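Local coordinates for protein ornithine decarboxylase (Entamoeba histolytica, PDB 4AIB) that probably catalyses the pyridoxal 5'-phosphate-dependent decarboxylation of L-ornithine to putrescine, the entry step of polyamine synthesis, as a homodimer, at residues Met215-Gln228 against Phe248-Tyr261. Sequence-based numbering, arbitrary orientation.
Sequences MKPYLIDIGGGFSQ and FPERTRFIAEPGRY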
ATOM      1  N   MET A 215      34.970   8.939  22.415  1.00 39.52           N
ATOM      2  CA  MET A 215      34.319   9.343  21.170  1.00 39.81           C
ATOM      3  C   MET A 215      33.918  10.813  21.216  1.00 40.39           C
ATOM      4  O   MET A 215      33.703  11.373  22.293  1.00 41.67           O
ATOM      5  CB  MET A 215      33.084   8.479  20.906  1.00 35.24           C
ATOM      6  CG  MET A 215      33.375   7.003  20.700  1.00 36.40           C
ATOM      7  SD  MET A 215      31.913   5.989  20.984  1.00 38.55           S
ATOM      8  CE  MET A 215      32.499   4.391  20.437  1.00 38.22           C
ATOM      9  N   LYS A 216      33.818  11.427  20.039  1.00 39.99           N
ATOM     10  CA  LYS A 216      33.393  12.818  19.915  1.00 39.71           C
ATOM     11  C   LYS A 216      32.097  12.904  19.096  1.00 39.41           C
ATOM     12  O   LYS A 216      32.141  13.090  17.877  1.00 41.02           O
ATOM     13  CB  LYS A 216      34.502  13.671  19.278  1.00 40.98           C
ATOM     14  CG  LYS A 216      35.840  13.646  20.009  1.00 44.64           C
ATOM     15  CD  LYS A 216      35.874  14.616  21.183  1.00 45.38           C
ATOM     16  CE  LYS A 216      37.109  14.415  22.050  1.00 44.51           C
ATOM     17  NZ  LYS A 216      38.370  14.817  21.368  1.00 40.00           N
ATOM     18  N   PRO A 217      30.935  12.752  19.764  1.00 38.04           N
ATOM     19  CA  PRO A 217      29.647  12.802  19.074  1.00 38.17           C
ATOM     20  C   PRO A 217      29.196  14.241  18.835  1.00 39.30           C
ATOM     21  O   PRO A 217      28.971  14.986  19.790  1.00 42.21           O
ATOM     22  CB  PRO A 217      28.691  12.092  20.049  1.00 37.17           C
ATOM     23  CG  PRO A 217      29.519  11.657  21.220  1.00 36.53           C
ATOM     24  CD  PRO A 217      30.758  12.494  21.200  1.00 37.00           C
ATOM     25  N   TYR A 218      29.060  14.617  17.567  1.00 38.00           N
ATOM     26  CA  TYR A 218      28.757  16.001  17.199  1.00 37.29           C
ATOM     27  C   TYR A 218      27.367  16.185  16.578  1.00 37.22           C
ATOM     28  O   TYR A 218      26.993  17.298  16.206  1.00 36.73           O
ATOM     29  CB  TYR A 218      29.840  16.546  16.255  1.00 40.10           C
ATOM     30  CG  TYR A 218      29.751  16.032  14.831  1.00 43.79           C
ATOM     31  CD1 TYR A 218      30.261  14.780  14.484  1.00 43.99           C
ATOM     32  CD2 TYR A 218      29.156  16.801  13.829  1.00 44.84           C
ATOM     33  CE1 TYR A 218      30.179  14.309  13.182  1.00 45.07           C
ATOM     34  CE2 TYR A 218      29.068  16.337  12.526  1.00 45.56           C
ATOM     35  CZ  TYR A 218      29.582  15.092  12.209  1.00 46.49           C
ATOM     36  OH  TYR A 218      29.496  14.632  10.915  1.00 46.69           O
ATOM     37  N   LEU A 219      26.606  15.100  16.466  1.00 37.00           N
ATOM     38  CA  LEU A 219      25.318  15.155  15.781  1.00 35.70           C
ATOM     39  C   LEU A 219      24.183  14.553  16.604  1.00 35.52           C
ATOM     40  O   LEU A 219      24.274  13.419  17.071  1.00 35.82           O
ATOM     41  CB  LEU A 219      25.416  14.474  14.410  1.00 34.59           C
ATOM     42  CG  LEU A 219      24.328  14.744  13.362  1.00 34.58           C
ATOM     43  CD1 LEU A 219      24.291  16.210  12.954  1.00 33.20           C
ATOM     44  CD2 LEU A 219      24.551  13.861  12.145  1.00 34.83           C
ATOM     45  N   ILE A 220      23.120  15.334  16.780  1.00 35.25           N
ATOM     46  CA  ILE A 220      21.913  14.868  17.456  1.00 35.05           C
ATOM     47  C   ILE A 220      20.725  14.966  16.501  1.00 36.01           C
ATOM     48  O   ILE A 220      20.332  16.062  16.088  1.00 36.13           O
ATOM     49  CB  ILE A 220      21.635  15.654  18.764  1.00 20.00           C
ATOM     50  CG1 ILE A 220      22.816  15.546  19.748  1.00 20.00           C
ATOM     51  CG2 ILE A 220      20.326  15.212  19.413  1.00 20.00           C
ATOM     52  CD1 ILE A 220      23.146  14.144  20.227  1.00 20.00           C
ATOM     53  N   ASP A 221      20.175  13.807  16.143  1.00 35.19           N
ATOM     54  CA  ASP A 221      19.006  13.730  15.275  1.00 33.82           C
ATOM     55  C   ASP A 221      17.759  13.503  16.122  1.00 33.47           C
ATOM     56  O   ASP A 221      17.532  12.404  16.637  1.00 31.70           O
ATOM     57  CB  ASP A 221      19.171  12.612  14.239  1.00 33.52           C
ATOM     58  CG  ASP A 221      18.235  12.763  13.046  1.00 32.96           C
ATOM     59  OD1 ASP A 221      17.096  13.249  13.215  1.00 31.92           O
ATOM     60  OD2 ASP A 221      18.644  12.382  11.927  1.00 32.53           O
ATOM     61  N   ILE A 222      16.952  14.552  16.260  1.00 33.02           N
ATOM     62  CA  ILE A 222      15.746  14.496  17.090  1.00 32.36           C
ATOM     63  C   ILE A 222      14.588  13.758  16.408  1.00 32.49           C
ATOM     64  O   ILE A 222      13.528  13.555  17.012  1.00 32.92           O
ATOM     65  CB  ILE A 222      15.308  15.897  17.582  1.00 20.00           C
ATOM     66  CG1 ILE A 222      15.008  16.829  16.401  1.00 20.00           C
ATOM     67  CG2 ILE A 222      16.372  16.491  18.497  1.00 20.00           C
ATOM     68  CD1 ILE A 222      14.237  18.076  16.779  1.00 20.00           C
ATOM     69  N   GLY A 223      14.806  13.362  15.156  1.00 33.14           N
ATOM     70  CA  GLY A 223      13.854  12.548  14.404  1.00 33.13           C
ATOM     71  C   GLY A 223      12.697  13.324  13.813  1.00 34.19           C
ATOM     72  O   GLY A 223      12.812  14.519  13.531  1.00 32.29           O
ATOM     73  N   GLY A 224      11.577  12.630  13.625  1.00 37.47           N
ATOM     74  CA  GLY A 224      10.375  13.227  13.055  1.00 41.31           C
ATOM     75  C   GLY A 224       9.217  13.271  14.033  1.00 43.62           C
ATOM     76  O   GLY A 224       9.418  13.394  15.245  1.00 42.45           O
ATOM     77  N   GLY A 225       8.004  13.170  13.498  1.00 46.60           N
ATOM     78  CA  GLY A 225       6.787  13.230  14.302  1.00 48.78           C
ATOM     79  C   GLY A 225       6.369  14.653  14.630  1.00 49.97           C
ATOM     80  O   GLY A 225       5.920  14.935  15.744  1.00 49.73           O
ATOM     81  N   PHE A 226       6.523  15.547  13.656  1.00 50.80           N
ATOM     82  CA  PHE A 226       6.135  16.947  13.811  1.00 51.48           C
ATOM     83  C   PHE A 226       4.737  17.193  13.248  1.00 54.44           C
ATOM     84  O   PHE A 226       4.151  16.309  12.615  1.00 55.30           O
ATOM     85  CB  PHE A 226       7.165  17.872  13.156  1.00 49.58           C
ATOM     86  CG  PHE A 226       8.510  17.849  13.825  1.00 47.84           C
ATOM     87  CD1 PHE A 226       8.771  18.663  14.924  1.00 47.03           C
ATOM     88  CD2 PHE A 226       9.516  17.005  13.365  1.00 48.21           C
ATOM     89  CE1 PHE A 226      10.009  18.638  15.546  1.00 47.40           C
ATOM     90  CE2 PHE A 226      10.756  16.977  13.983  1.00 48.53           C
ATOM     91  CZ  PHE A 226      11.002  17.794  15.076  1.00 49.38           C
ATOM     92  N   SER A 227       4.212  18.395  13.488  1.00 56.48           N
ATOM     93  CA  SER A 227       2.821  18.751  13.168  1.00 59.55           C
ATOM     94  C   SER A 227       1.808  17.795  13.816  1.00 60.44           C
ATOM     95  O   SER A 227       0.652  17.713  13.395  1.00 60.78           O
ATOM     96  CB  SER A 227       2.597  18.873  11.650  1.00 59.69           C
ATOM     97  OG  SER A 227       2.564  17.604  11.019  1.00 60.01           O
ATOM     98  N   GLN A 228       2.266  17.071  14.838  1.00 61.63           N
ATOM     99  CA  GLN A 228       1.405  16.222  15.652  1.00 62.09           C
ATOM    100  C   GLN A 228       1.292  16.825  17.051  1.00 61.50           C
ATOM    101  O   GLN A 228       0.429  16.437  17.843  1.00 60.07           O
ATOM    102  CB  GLN A 228       1.944  14.791  15.706  1.00 63.10           C
ATOM    103  CG  GLN A 228       0.858  13.725  15.787  1.00 66.61           C
ATOM    104  CD  GLN A 228      -0.069  13.723  14.581  1.00 68.13           C
ATOM    105  OE1 GLN A 228      -1.284  13.866  14.721  1.00 67.74           O
ATOM    106  NE2 GLN A 228       0.501  13.568  13.389  1.00 67.93           N
ATOM    107  N   PHE A 248      24.776  20.983  25.674  1.00 47.26           N
ATOM    108  CA  PHE A 248      25.501  20.081  24.787  1.00 44.54           C
ATOM    109  C   PHE A 248      26.879  20.659  24.461  1.00 44.81           C
ATOM    110  O   PHE A 248      27.047  21.882  24.457  1.00 44.37           O
ATOM    111  CB  PHE A 248      24.704  19.856  23.499  1.00 41.52           C
ATOM    112  CG  PHE A 248      23.573  18.878  23.645  1.00 37.00           C
ATOM    113  CD1 PHE A 248      22.314  19.303  24.061  1.00 34.42           C
ATOM    114  CD2 PHE A 248      23.763  17.529  23.360  1.00 35.69           C
ATOM    115  CE1 PHE A 248      21.269  18.401  24.193  1.00 33.26           C
ATOM    116  CE2 PHE A 248      22.721  16.622  23.491  1.00 33.89           C
ATOM    117  CZ  PHE A 248      21.473  17.059  23.908  1.00 33.64           C
ATOM    118  N   PRO A 249      27.873  19.784  24.195  1.00 44.10           N
ATOM    119  CA  PRO A 249      29.217  20.223  23.806  1.00 44.87           C
ATOM    120  C   PRO A 249      29.220  21.252  22.672  1.00 46.94           C
ATOM    121  O   PRO A 249      28.351  21.225  21.798  1.00 48.72           O
ATOM    122  CB  PRO A 249      29.884  18.926  23.350  1.00 44.12           C
ATOM    123  CG  PRO A 249      29.238  17.878  24.185  1.00 41.82           C
ATOM    124  CD  PRO A 249      27.813  18.319  24.380  1.00 42.90           C
ATOM    125  N   GLU A 250      30.207  22.144  22.699  1.00 49.22           N
ATOM    126  CA  GLU A 250      30.294  23.266  21.762  1.00 52.17           C
ATOM    127  C   GLU A 250      30.272  22.835  20.292  1.00 52.28           C
ATOM    128  O   GLU A 250      29.738  23.545  19.442  1.00 52.28           O
ATOM    129  CB  GLU A 250      31.545  24.101  22.063  1.00 55.33           C
ATOM    130  CG  GLU A 250      31.432  25.577  21.706  1.00 59.31           C
ATOM    131  CD  GLU A 250      31.852  25.880  20.277  1.00 62.25           C
ATOM    132  OE1 GLU A 250      32.943  25.429  19.861  1.00 62.43           O
ATOM    133  OE2 GLU A 250      31.093  26.581  19.574  1.00 63.24           O
ATOM    134  N   ARG A 251      30.834  21.660  20.010  1.00 51.02           N
ATOM    135  CA  ARG A 251      30.937  21.133  18.645  1.00 49.88           C
ATOM    136  C   ARG A 251      29.643  20.520  18.091  1.00 48.17           C
ATOM    137  O   ARG A 251      29.518  20.342  16.876  1.00 48.91           O
ATOM    138  CB  ARG A 251      32.073  20.104  18.551  1.00 51.46           C
ATOM    139  CG  ARG A 251      32.103  19.094  19.689  1.00 53.04           C
ATOM    140  CD  ARG A 251      32.769  17.790  19.278  1.00 54.36           C
ATOM    141  NE  ARG A 251      33.152  16.980  20.436  1.00 54.63           N
ATOM    142  CZ  ARG A 251      32.318  16.221  21.145  1.00 54.87           C
ATOM    143  NH1 ARG A 251      31.031  16.152  20.834  1.00 56.12           N
ATOM    144  NH2 ARG A 251      32.775  15.528  22.180  1.00 53.92           N
ATOM    145  N   THR A 252      28.693  20.208  18.972  1.00 44.95           N
ATOM    146  CA  THR A 252      27.477  19.470  18.593  1.00 41.86           C
ATOM    147  C   THR A 252      26.509  20.264  17.715  1.00 39.94           C
ATOM    148  O   THR A 252      26.225  21.432  17.983  1.00 37.79           O
ATOM    149  CB  THR A 252      26.699  18.955  19.822  1.00 41.78           C
ATOM    150  OG1 THR A 252      26.370  20.056  20.677  1.00 38.16           O
ATOM    151  CG2 THR A 252      27.515  17.932  20.598  1.00 40.80           C
ATOM    152  N   ARG A 253      26.003  19.604  16.676  1.00 39.85           N
ATOM    153  CA  ARG A 253      25.009  20.179  15.773  1.00 41.52           C
ATOM    154  C   ARG A 253      23.715  19.366  15.813  1.00 41.80           C
ATOM    155  O   ARG A 253      23.733  18.169  16.116  1.00 42.83           O
ATOM    156  CB  ARG A 253      25.551  20.257  14.339  1.00 41.89           C
ATOM    157  CG  ARG A 253      26.807  21.105  14.176  1.00 45.91           C
ATOM    158  CD  ARG A 253      26.536  22.587  14.400  1.00 51.50           C
ATOM    159  NE  ARG A 253      27.771  23.366  14.482  1.00 56.82           N
ATOM    160  CZ  ARG A 253      28.419  23.645  15.611  1.00 58.93           C
ATOM    161  NH1 ARG A 253      27.961  23.215  16.780  1.00 60.57           N
ATOM    162  NH2 ARG A 253      29.534  24.362  15.571  1.00 60.21           N
ATOM    163  N   PHE A 254      22.599  20.019  15.503  1.00 41.15           N
ATOM    164  CA  PHE A 254      21.285  19.394  15.639  1.00 39.70           C
ATOM    165  C   PHE A 254      20.519  19.322  14.324  1.00 37.91           C
ATOM    166  O   PHE A 254      20.351  20.327  13.629  1.00 37.29           O
ATOM    167  CB  PHE A 254      20.455  20.121  16.703  1.00 40.44           C
ATOM    168  CG  PHE A 254      21.108  20.164  18.056  1.00 41.91           C
ATOM    169  CD1 PHE A 254      20.971  19.101  18.943  1.00 43.25           C
ATOM    170  CD2 PHE A 254      21.861  21.266  18.446  1.00 42.68           C
ATOM    171  CE1 PHE A 254      21.577  19.133  20.189  1.00 43.21           C
ATOM    172  CE2 PHE A 254      22.468  21.306  19.693  1.00 43.20           C
ATOM    173  CZ  PHE A 254      22.325  20.239  20.566  1.00 43.36           C
ATOM    174  N   ILE A 255      20.064  18.119  13.987  1.00 35.31           N
ATOM    175  CA  ILE A 255      19.228  17.909  12.806  1.00 33.43           C
ATOM    176  C   ILE A 255      17.911  17.230  13.179  1.00 33.62           C
ATOM    177  O   ILE A 255      17.797  16.618  14.243  1.00 33.62           O
ATOM    178  CB  ILE A 255      19.954  17.111  11.694  1.00 20.00           C
ATOM    179  CG1 ILE A 255      20.496  15.776  12.229  1.00 20.00           C
ATOM    180  CG2 ILE A 255      21.059  17.954  11.065  1.00 20.00           C
ATOM    181  CD1 ILE A 255      20.886  14.786  11.150  1.00 20.00           C
ATOM    182  N   ALA A 256      16.918  17.366  12.301  1.00 34.31           N
ATOM    183  CA  ALA A 256      15.617  16.729  12.479  1.00 34.25           C
ATOM    184  C   ALA A 256      15.223  15.979  11.210  1.00 34.06           C
ATOM    185  O   ALA A 256      15.839  16.169  10.161  1.00 34.61           O
ATOM    186  CB  ALA A 256      14.565  17.766  12.835  1.00 33.90           C
ATOM    187  N   GLU A 257      14.197  15.135  11.311  1.00 32.99           N
ATOM    188  CA  GLU A 257      13.707  14.367  10.164  1.00 32.05           C
ATOM    189  C   GLU A 257      12.219  14.630   9.870  1.00 31.32           C
ATOM    190  O   GLU A 257      11.412  13.695   9.889  1.00 31.81           O
ATOM    191  CB  GLU A 257      13.947  12.866  10.382  1.00 32.84           C
ATOM    192  CG  GLU A 257      15.408  12.444  10.475  1.00 29.71           C
ATOM    193  CD  GLU A 257      15.579  10.987  10.883  1.00 30.75           C
ATOM    194  OE1 GLU A 257      14.566  10.322  11.195  1.00 29.73           O
ATOM    195  OE2 GLU A 257      16.730  10.498  10.897  1.00 30.73           O
ATOM    196  N   PRO A 258      11.850  15.896   9.579  1.00 31.66           N
ATOM    197  CA  PRO A 258      10.431  16.170   9.370  1.00 32.93           C
ATOM    198  C   PRO A 258       9.963  15.788   7.965  1.00 34.94           C
ATOM    199  O   PRO A 258      10.509  16.271   6.970  1.00 35.43           O
ATOM    200  CB  PRO A 258      10.327  17.683   9.593  1.00 33.05           C
ATOM    201  CG  PRO A 258      11.703  18.224   9.368  1.00 31.06           C
ATOM    202  CD  PRO A 258      12.680  17.084   9.300  1.00 31.14           C
ATOM    203  N   GLY A 259       8.965  14.912   7.901  1.00 36.88           N
ATOM    204  CA  GLY A 259       8.407  14.454   6.632  1.00 38.79           C
ATOM    205  C   GLY A 259       7.009  14.993   6.405  1.00 39.60           C
ATOM    206  O   GLY A 259       6.781  15.773   5.478  1.00 40.26           O
ATOM    207  N   ARG A 260       6.080  14.572   7.264  1.00 40.69           N
ATOM    208  CA  ARG A 260       4.676  14.988   7.202  1.00 40.64           C
ATOM    209  C   ARG A 260       4.511  16.509   7.287  1.00 39.29           C
ATOM    210  O   ARG A 260       3.622  17.080   6.653  1.00 39.60           O
ATOM    211  CB  ARG A 260       3.872  14.295   8.311  1.00 43.86           C
ATOM    212  CG  ARG A 260       2.400  14.680   8.374  1.00 50.73           C
ATOM    213  CD  ARG A 260       1.673  13.953   9.494  1.00 53.39           C
ATOM    214  NE  ARG A 260       1.292  12.594   9.111  1.00 57.90           N
ATOM    215  CZ  ARG A 260       0.138  12.267   8.535  1.00 59.35           C
ATOM    216  NH1 ARG A 260      -0.772  13.198   8.265  1.00 59.77           N
ATOM    217  NH2 ARG A 260      -0.110  11.002   8.225  1.00 60.15           N
ATOM    218  N   TYR A 261       5.377  17.152   8.069  1.00 37.69           N
ATOM    219  CA  TYR A 261       5.357  18.604   8.246  1.00 35.77           C
ATOM    220  C   TYR A 261       5.589  19.355   6.931  1.00 36.74           C
ATOM    221  O   TYR A 261       4.861  20.297   6.612  1.00 39.98           O
ATOM    222  CB  TYR A 261       6.389  19.023   9.303  1.00 31.80           C
ATOM    223  CG  TYR A 261       6.568  20.521   9.449  1.00 27.71           C
ATOM    224  CD1 TYR A 261       5.691  21.276  10.224  1.00 24.26           C
ATOM    225  CD2 TYR A 261       7.623  21.180   8.815  1.00 26.89           C
ATOM    226  CE1 TYR A 261       5.854  22.648  10.360  1.00 23.26           C
ATOM    227  CE2 TYR A 261       7.793  22.550   8.943  1.00 22.53           C
ATOM    228  CZ  TYR A 261       6.907  23.278   9.716  1.00 22.60           C
ATOM    229  OH  TYR A 261       7.077  24.637   9.845  1.00 18.91           O
TER
HETATM  230  O   HOH W   1       6.622  15.250  10.464  1.00  2.12           O
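Leu219, Ile220 and Asp221 pair in parallel with Arg253, Phe254 and Ile255, the strand axes 4.8 Å apart at closest approach and turned by 24°. Ile220 is held through both backbone groups, its N donating to Arg253 O and its O accepting from Ile255 N, each at 3.0 Å. Arg253 N to Tyr218 O and Ile222 N to Ile255 O continue the ladder, and Glu257 N reaches Gly223 O from above the carbonyl plane. On one face of the sheet Ile220 and Phe254 lie side by side, Ile220 CB 3.5 Å from Phe254 CD1, while Ile220 CG1 meets Phe248 CE2. The pairing illustrates a beta-alpha-beta crossover of the TIM-barrel-like pyridoxal-binding domain, with helix 232-245 linking the neighbouring strands. On the other face Leu219 CD1 packs on Ile255 CG1. Farther along, the carboxylates of Asp221 and Glu257 stand nearly perpendicular (83°), and the Glu257 side chain lies about 9 Å from that of Lys57, the predicted cofactor-bearing lysine, unmodified here. Asp221 OD1 also accepts from Gly223 N in an Asx turn. At the opposite end Arg251 lays one guanidinium face over Lys216 CA, and its NH2 forms a salt bridge with Glu211. Beyond the strands, Phe226 CD2 rests 3.9 Å from Pro258 CB.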